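Local coordinates for protein ORF34P2 (Lactococcus phage p2, PDB 2WKD) that binds single-stranded DNA without sequence specificity, probably with nanomolar affinity, at residues 46-51 with 80-85; 6-11 with 28-33. The protein carries 2 engineered substitutions. All blocks are in the same frame, centred on the assembly; numbering follows the deposited sequence.

Interaction 1: residues 46-51 with 80-85; sequences GSAFMP and VFPTVE. Engineered in segment 46-51: M50 (natural residue Leu).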
ATOM      1  N   GLY A  46       0.800  -9.548   2.655  1.00 27.65           N
ATOM      2  CA  GLY A  46       0.015  -9.841   1.469  1.00 29.53           C
ATOM      3  C   GLY A  46       0.715 -10.855   0.584  1.00 30.01           C
ATOM      4  O   GLY A  46       1.947 -10.896   0.520  1.00 29.75           O
ATOM      5  N   SER A  47      -0.078 -11.667  -0.104  1.00 31.78           N
ATOM      6  CA  SER A  47       0.454 -12.681  -1.010  1.00 33.42           C
ATOM      7  C   SER A  47       0.147 -12.365  -2.465  1.00 30.94           C
ATOM      8  O   SER A  47      -0.903 -11.800  -2.781  1.00 31.49           O
ATOM      9  CB  SER A  47      -0.114 -14.051  -0.648  1.00 32.82           C
ATOM     10  OG  SER A  47       0.028 -14.271   0.742  1.00 41.61           O
ATOM     11  N   ALA A  48       1.069 -12.740  -3.347  1.00 32.37           N
ATOM     12  CA  ALA A  48       0.897 -12.561  -4.793  1.00 30.63           C
ATOM     13  C   ALA A  48       1.558 -13.703  -5.571  1.00 30.34           C
ATOM     14  O   ALA A  48       2.629 -14.184  -5.186  1.00 26.76           O
ATOM     15  CB  ALA A  48       1.486 -11.231  -5.231  1.00 31.35           C
ATOM     16  N   PHE A  49       0.921 -14.112  -6.666  1.00 30.19           N
ATOM     17  CA  PHE A  49       1.501 -15.092  -7.577  1.00 32.19           C
ATOM     18  C   PHE A  49       2.560 -14.428  -8.444  1.00 31.63           C
ATOM     19  O   PHE A  49       2.367 -13.302  -8.912  1.00 36.78           O
ATOM     20  CB  PHE A  49       0.415 -15.724  -8.453  1.00 30.33           C
ATOM     21  CG  PHE A  49      -0.487 -16.689  -7.714  1.00 32.81           C
ATOM     22  CD1 PHE A  49      -0.138 -18.035  -7.588  1.00 34.13           C
ATOM     23  CD2 PHE A  49      -1.682 -16.259  -7.152  1.00 32.92           C
ATOM     24  CE1 PHE A  49      -0.973 -18.932  -6.915  1.00 38.06           C
ATOM     25  CE2 PHE A  49      -2.522 -17.159  -6.471  1.00 35.32           C
ATOM     26  CZ  PHE A  49      -2.163 -18.493  -6.356  1.00 27.59           C
HETATM   27  N   MSE A  50       3.679 -15.116  -8.637  1.00 29.74           N
HETATM   28  CA  MSE A  50       4.790 -14.626  -9.448  1.00 32.05           C
HETATM   29  C   MSE A  50       4.637 -15.154 -10.868  1.00 31.99           C
HETATM   30  O   MSE A  50       4.192 -16.291 -11.058  1.00 29.75           O
HETATM   31  CB  MSE A  50       6.139 -15.132  -8.905  1.00 31.96           C
HETATM   32  CG  MSE A  50       6.429 -14.787  -7.466  1.00 39.27           C
HETATM   33 SE   MSE A  50       6.998 -12.915  -7.266  1.00 41.68          SE
HETATM   34  CE  MSE A  50       8.429 -13.239  -6.045  1.00 47.33           C
ATOM     35  N   PRO A  51       5.022 -14.338 -11.873  1.00 32.20           N
ATOM     36  CA  PRO A  51       5.120 -14.825 -13.255  1.00 31.17           C
ATOM     37  C   PRO A  51       6.158 -15.952 -13.364  1.00 32.06           C
ATOM     38  O   PRO A  51       7.067 -16.036 -12.535  1.00 30.86           O
ATOM     39  CB  PRO A  51       5.588 -13.599 -14.060  1.00 31.50           C
ATOM     40  CG  PRO A  51       5.841 -12.497 -13.087  1.00 33.15           C
ATOM     41  CD  PRO A  51       5.263 -12.887 -11.747  1.00 31.31           C
ATOM     42  N   VAL A  80      -4.638  -8.149  -5.959  1.00 38.14           N
ATOM     43  CA  VAL A  80      -5.627  -8.362  -7.022  1.00 39.35           C
ATOM     44  C   VAL A  80      -5.081  -7.798  -8.329  1.00 40.76           C
ATOM     45  O   VAL A  80      -4.695  -6.626  -8.374  1.00 43.18           O
ATOM     46  CB  VAL A  80      -6.991  -7.669  -6.693  1.00 38.72           C
ATOM     47  CG1 VAL A  80      -8.024  -7.939  -7.789  1.00 37.65           C
ATOM     48  CG2 VAL A  80      -7.515  -8.107  -5.328  1.00 39.90           C
ATOM     49  N   PHE A  81      -5.064  -8.620  -9.382  1.00 41.99           N
ATOM     50  CA  PHE A  81      -4.408  -8.292 -10.662  1.00 43.83           C
ATOM     51  C   PHE A  81      -3.030  -7.599 -10.484  1.00 43.12           C
ATOM     52  O   PHE A  81      -2.799  -6.552 -11.099  1.00 43.63           O
ATOM     53  CB  PHE A  81      -5.293  -7.376 -11.539  1.00 44.15           C
ATOM     54  CG  PHE A  81      -6.602  -7.987 -11.996  1.00 49.86           C
ATOM     55  CD1 PHE A  81      -7.822  -7.454 -11.553  1.00 51.15           C
ATOM     56  CD2 PHE A  81      -6.625  -9.046 -12.906  1.00 52.68           C
ATOM     57  CE1 PHE A  81      -9.045  -7.985 -11.983  1.00 51.70           C
ATOM     58  CE2 PHE A  81      -7.845  -9.591 -13.341  1.00 53.17           C
ATOM     59  CZ  PHE A  81      -9.055  -9.056 -12.879  1.00 52.52           C
ATOM     60  N   PRO A  82      -2.119  -8.158  -9.653  1.00 42.56           N
ATOM     61  CA  PRO A  82      -0.857  -7.425  -9.451  1.00 42.10           C
ATOM     62  C   PRO A  82      -0.002  -7.321 -10.710  1.00 40.98           C
ATOM     63  O   PRO A  82      -0.077  -8.186 -11.585  1.00 42.48           O
ATOM     64  CB  PRO A  82      -0.121  -8.268  -8.405  1.00 42.28           C
ATOM     65  CG  PRO A  82      -0.669  -9.646  -8.580  1.00 42.57           C
ATOM     66  CD  PRO A  82      -2.124  -9.437  -8.916  1.00 43.03           C
ATOM     67  N   THR A  83       0.767  -6.240 -10.811  1.00 37.92           N
ATOM     68  CA  THR A  83       1.877  -6.162 -11.745  1.00 36.76           C
ATOM     69  C   THR A  83       3.088  -6.637 -10.963  1.00 35.06           C
ATOM     70  O   THR A  83       3.304  -6.233  -9.816  1.00 35.43           O
ATOM     71  CB  THR A  83       2.100  -4.721 -12.289  1.00 35.89           C
ATOM     72  OG1 THR A  83       0.968  -4.320 -13.066  1.00 39.86           O
ATOM     73  CG2 THR A  83       3.306  -4.668 -13.202  1.00 44.63           C
ATOM     74  N   VAL A  84       3.850  -7.544 -11.554  1.00 35.56           N
ATOM     75  CA  VAL A  84       5.103  -7.995 -10.955  1.00 36.08           C
ATOM     76  C   VAL A  84       6.225  -7.713 -11.950  1.00 36.70           C
ATOM     77  O   VAL A  84       6.163  -8.143 -13.103  1.00 40.43           O
ATOM     78  CB  VAL A  84       5.077  -9.505 -10.515  1.00 36.31           C
ATOM     79  CG1 VAL A  84       6.396  -9.905  -9.825  1.00 31.02           C
ATOM     80  CG2 VAL A  84       3.896  -9.793  -9.574  1.00 38.79           C
ATOM     81  N   GLU A  85       7.236  -6.975 -11.499  1.00 36.52           N
ATOM     82  CA  GLU A  85       8.382  -6.617 -12.332  1.00 36.10           C
ATOM     83  C   GLU A  85       9.649  -7.112 -11.676  1.00 35.70           C
ATOM     84  O   GLU A  85       9.819  -6.980 -10.462  1.00 35.73           O
ATOM     85  CB  GLU A  85       8.471  -5.096 -12.533  1.00 35.63           C
ATOM     86  CG  GLU A  85       7.385  -4.525 -13.444  1.00 41.57           C
ATOM     87  CD  GLU A  85       7.374  -3.002 -13.498  1.00 48.55           C
ATOM     88  OE1 GLU A  85       7.101  -2.368 -12.457  1.00 49.96           O
ATOM     89  OE2 GLU A  85       7.621  -2.440 -14.589  1.00 49.59           O
TER

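Interaction 2: residues 6-11 with 28-33; sequences VTAQAN and ISVPLF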
ATOM      1  N   VAL A   6       5.314  -3.164  -3.270  1.00 35.42           N
ATOM      2  CA  VAL A   6       6.405  -3.682  -2.437  1.00 37.70           C
ATOM      3  C   VAL A   6       7.572  -4.164  -3.291  1.00 38.22           C
ATOM      4  O   VAL A   6       7.376  -4.809  -4.315  1.00 39.44           O
ATOM      5  CB  VAL A   6       5.940  -4.828  -1.479  1.00 40.16           C
ATOM      6  CG1 VAL A   6       7.014  -5.096  -0.384  1.00 41.04           C
ATOM      7  CG2 VAL A   6       4.629  -4.482  -0.810  1.00 39.82           C
ATOM      8  N   THR A   7       8.782  -3.812  -2.873  1.00 38.89           N
ATOM      9  CA  THR A   7      10.004  -4.303  -3.492  1.00 37.21           C
ATOM     10  C   THR A   7      10.673  -5.220  -2.481  1.00 37.08           C
ATOM     11  O   THR A   7      10.880  -4.847  -1.326  1.00 33.67           O
ATOM     12  CB  THR A   7      10.932  -3.130  -3.904  1.00 39.27           C
ATOM     13  OG1 THR A   7      10.205  -2.258  -4.772  1.00 38.19           O
ATOM     14  CG2 THR A   7      12.194  -3.626  -4.631  1.00 36.10           C
ATOM     15  N   ALA A   8      10.982  -6.436  -2.913  1.00 36.12           N
ATOM     16  CA  ALA A   8      11.507  -7.447  -2.003  1.00 36.52           C
ATOM     17  C   ALA A   8      12.258  -8.524  -2.789  1.00 36.78           C
ATOM     18  O   ALA A   8      12.015  -8.703  -3.990  1.00 36.06           O
ATOM     19  CB  ALA A   8      10.361  -8.074  -1.212  1.00 36.82           C
ATOM     20  N   GLN A   9      13.161  -9.232  -2.114  1.00 34.79           N
ATOM     21  CA  GLN A   9      13.832 -10.373  -2.720  1.00 35.36           C
ATOM     22  C   GLN A   9      12.982 -11.620  -2.515  1.00 34.99           C
ATOM     23  O   GLN A   9      12.510 -11.879  -1.412  1.00 36.27           O
ATOM     24  CB  GLN A   9      15.231 -10.582  -2.139  1.00 34.83           C
ATOM     25  CG  GLN A   9      16.007 -11.708  -2.858  1.00 37.15           C
ATOM     26  CD  GLN A   9      17.429 -11.884  -2.361  1.00 40.53           C
ATOM     27  OE1 GLN A   9      17.746 -11.586  -1.217  1.00 46.22           O
ATOM     28  NE2 GLN A   9      18.293 -12.375  -3.231  1.00 47.81           N
ATOM     29  N   ALA A  10      12.766 -12.372  -3.585  1.00 35.93           N
ATOM     30  CA  ALA A  10      12.051 -13.645  -3.487  1.00 36.80           C
ATOM     31  C   ALA A  10      13.013 -14.718  -2.991  1.00 35.92           C
ATOM     32  O   ALA A  10      13.954 -15.104  -3.689  1.00 39.56           O
ATOM     33  CB  ALA A  10      11.454 -14.029  -4.831  1.00 36.20           C
ATOM     34  N   ASN A  11      12.811 -15.173  -1.764  1.00 35.10           N
ATOM     35  CA  ASN A  11      13.732 -16.140  -1.184  1.00 36.79           C
ATOM     36  C   ASN A  11      13.021 -17.187  -0.345  1.00 37.98           C
ATOM     37  O   ASN A  11      11.790 -17.232  -0.283  1.00 36.21           O
ATOM     38  CB  ASN A  11      14.877 -15.450  -0.411  1.00 35.65           C
ATOM     39  CG  ASN A  11      14.378 -14.592   0.747  1.00 39.59           C
ATOM     40  OD1 ASN A  11      13.518 -15.000   1.527  1.00 41.56           O
ATOM     41  ND2 ASN A  11      14.930 -13.395   0.862  1.00 44.10           N
ATOM     42  N   ILE A  28       4.624 -15.272  -3.268  1.00 37.08           N
ATOM     43  CA  ILE A  28       5.414 -14.469  -2.338  1.00 37.01           C
ATOM     44  C   ILE A  28       4.502 -13.848  -1.279  1.00 37.17           C
ATOM     45  O   ILE A  28       3.339 -13.535  -1.553  1.00 39.60           O
ATOM     46  CB  ILE A  28       6.250 -13.377  -3.080  1.00 36.76           C
ATOM     47  CG1 ILE A  28       7.415 -12.896  -2.201  1.00 35.20           C
ATOM     48  CG2 ILE A  28       5.351 -12.218  -3.560  1.00 37.90           C
ATOM     49  CD1 ILE A  28       8.387 -11.945  -2.887  1.00 32.18           C
ATOM     50  N   SER A  29       5.034 -13.694  -0.071  1.00 37.47           N
ATOM     51  CA  SER A  29       4.315 -13.074   1.037  1.00 36.53           C
ATOM     52  C   SER A  29       5.136 -11.877   1.496  1.00 33.60           C
ATOM     53  O   SER A  29       6.284 -12.029   1.913  1.00 33.19           O
ATOM     54  CB  SER A  29       4.111 -14.086   2.177  1.00 36.50           C
ATOM     55  OG  SER A  29       3.416 -13.498   3.278  1.00 45.75           O
ATOM     56  N   VAL A  30       4.560 -10.684   1.368  1.00 33.09           N
ATOM     57  CA  VAL A  30       5.275  -9.421   1.657  1.00 32.28           C
ATOM     58  C   VAL A  30       4.542  -8.540   2.686  1.00 31.99           C
ATOM     59  O   VAL A  30       3.306  -8.549   2.735  1.00 31.45           O
ATOM     60  CB  VAL A  30       5.555  -8.600   0.355  1.00 34.99           C
ATOM     61  CG1 VAL A  30       6.518  -9.370  -0.577  1.00 33.76           C
ATOM     62  CG2 VAL A  30       4.252  -8.237  -0.384  1.00 30.48           C
ATOM     63  N   PRO A  31       5.298  -7.775   3.509  1.00 33.35           N
ATOM     64  CA  PRO A  31       4.676  -6.907   4.535  1.00 33.54           C
ATOM     65  C   PRO A  31       3.987  -5.704   3.880  1.00 33.75           C
ATOM     66  O   PRO A  31       4.557  -5.074   2.984  1.00 32.40           O
ATOM     67  CB  PRO A  31       5.870  -6.443   5.383  1.00 31.44           C
ATOM     68  CG  PRO A  31       7.032  -6.459   4.451  1.00 36.11           C
ATOM     69  CD  PRO A  31       6.772  -7.631   3.490  1.00 34.16           C
ATOM     70  N   LEU A  32       2.764  -5.425   4.313  1.00 32.42           N
ATOM     71  CA  LEU A  32       1.974  -4.313   3.796  1.00 34.56           C
ATOM     72  C   LEU A  32       2.258  -2.967   4.455  1.00 34.77           C
ATOM     73  O   LEU A  32       1.784  -1.936   3.980  1.00 35.29           O
ATOM     74  CB  LEU A  32       0.485  -4.629   3.895  1.00 31.28           C
ATOM     75  CG  LEU A  32       0.109  -5.933   3.205  1.00 35.95           C
ATOM     76  CD1 LEU A  32      -1.376  -6.161   3.402  1.00 39.30           C
ATOM     77  CD2 LEU A  32       0.486  -5.940   1.701  1.00 25.82           C
ATOM     78  N   PHE A  33       3.014  -2.980   5.549  1.00 37.77           N
ATOM     79  CA  PHE A  33       3.431  -1.751   6.249  1.00 38.43           C
ATOM     80  C   PHE A  33       4.553  -2.030   7.248  1.00 40.20           C
ATOM     81  O   PHE A  33       4.929  -3.183   7.441  1.00 42.75           O
ATOM     82  CB  PHE A  33       2.245  -1.049   6.936  1.00 40.77           C
ATOM     83  CG  PHE A  33       1.338  -1.968   7.706  1.00 35.23           C
ATOM     84  CD1 PHE A  33       1.640  -2.320   9.019  1.00 38.47           C
ATOM     85  CD2 PHE A  33       0.165  -2.442   7.129  1.00 28.49           C
ATOM     86  CE1 PHE A  33       0.798  -3.164   9.748  1.00 37.44           C
ATOM     87  CE2 PHE A  33      -0.688  -3.286   7.834  1.00 32.34           C
ATOM     88  CZ  PHE A  33      -0.370  -3.647   9.157  1.00 40.50           C
TER

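Interaction 1: residues 46-51 with 80-85
With chi1 at -177°, V84 sets CG1 anti to its backbone N and CG2 anti to its carbonyl carbon; both methyls lie against P51, while CG1 also meets M50 SE and CG2 also meets F49 O. M50 is an engineered residue, present as selenomethionine, and its CB leaves the backbone away from segment 80-85. Its chi1 of -57°, which puts CG anti to the carbonyl carbon, and the bend at chi2 (-77°) bring SE round to the valine; chi3 only sets where CE goes. M50 SE meets V84 CG1 at 4.0 Å, the two side chains crossing at about a right angle. P51 sits closer still: its ring lies obliquely against the valine branch point, with P51 CD 3.6 Å from V84 CB and 3.7 Å from V84 CG1. V84 CG2 comes within 3.9 Å of the carbonyl atom F49 O, so the valine rests on backbone too. Nearer the start of the contact, A48 CB touches the ring of P82 at CG, 4.3 Å away. No hydrogen bond joins the segments. The contact crosses the interior of a curled sheet, consistent with the OB fold of the family, and joins the end of strand 45-49 and the residues after it to strand 77-87 beyond its corner at V80 and F81. Before that corner, the strand hydrogen-bonds to S47 through Y77 and F79; beyond it, the chain has swung away from strand 45-49. Strand 59-68 flanks the contact, V62 touching both A48 and P82 and V60 touching M50, while strand 25-31 takes the backbone hydrogen bonds of G46, A48 and M50 and receives the side chain of F49 on K25 and I27.

Interaction 2: residues 6-11 with 28-33
V6 and V30 reach for one another tip to tip, yet they use different rotamers to do it. In V6, chi1 of -166° turns CG1 anti to the backbone N and CG2 anti to the carbonyl carbon. In V30, chi1 of -65° puts CG1 anti to the carbonyl carbon and leaves CG2 in the crowded position between N and C. The two CG2 methyls meet at 3.8 Å, and V6 CG1 lies 3.9 Å from V30 CB, while V6 CG2 also lies against the carbonyl of P31. V30 CG1 points elsewhere, to A8 CB at 4.1 Å. Strands 6-9 and 28-31 are not ladder partners: their axes stand 8.0 Å apart and run at 124°. V6 and A8 bond through the backbone to V62 and V60, I28 to A48, and the two strands face each other across the interior of a curled sheet, consistent with the OB-fold barrel expected of this family of single-stranded DNA-binding proteins. I28 has CG1 anti to the backbone N and continues extended to its tip, which brings I28 CD1 against A10, 4.1 Å from A10 CA and about as near to A10 CB. At the opposite end, V6 joins an antiparallel ladder with a strand of the second subunit, and P31 O accepts a hydrogen bond from T2 OG1 of that subunit.

Both contacts are apolar, without a hydrogen bond between their segments. Interaction 2 joins two strands, interaction 1 a strand end and its following residues to another strand. Interaction 2 has the larger share of buried residues, with valine, alanine and isoleucine side chains, and it extends to the subunit interface. Interaction 1 is more mixed: F49, both prolines and V84 lie at least partly open to solvent, and no other chain of the assembly touches it. They share a seam, since strands 25-31 and 45-49 are sheet neighbours. The engineered M50 bridges the two, its CE packing 3.4 Å from A10 CB and equally close to I28 CD1.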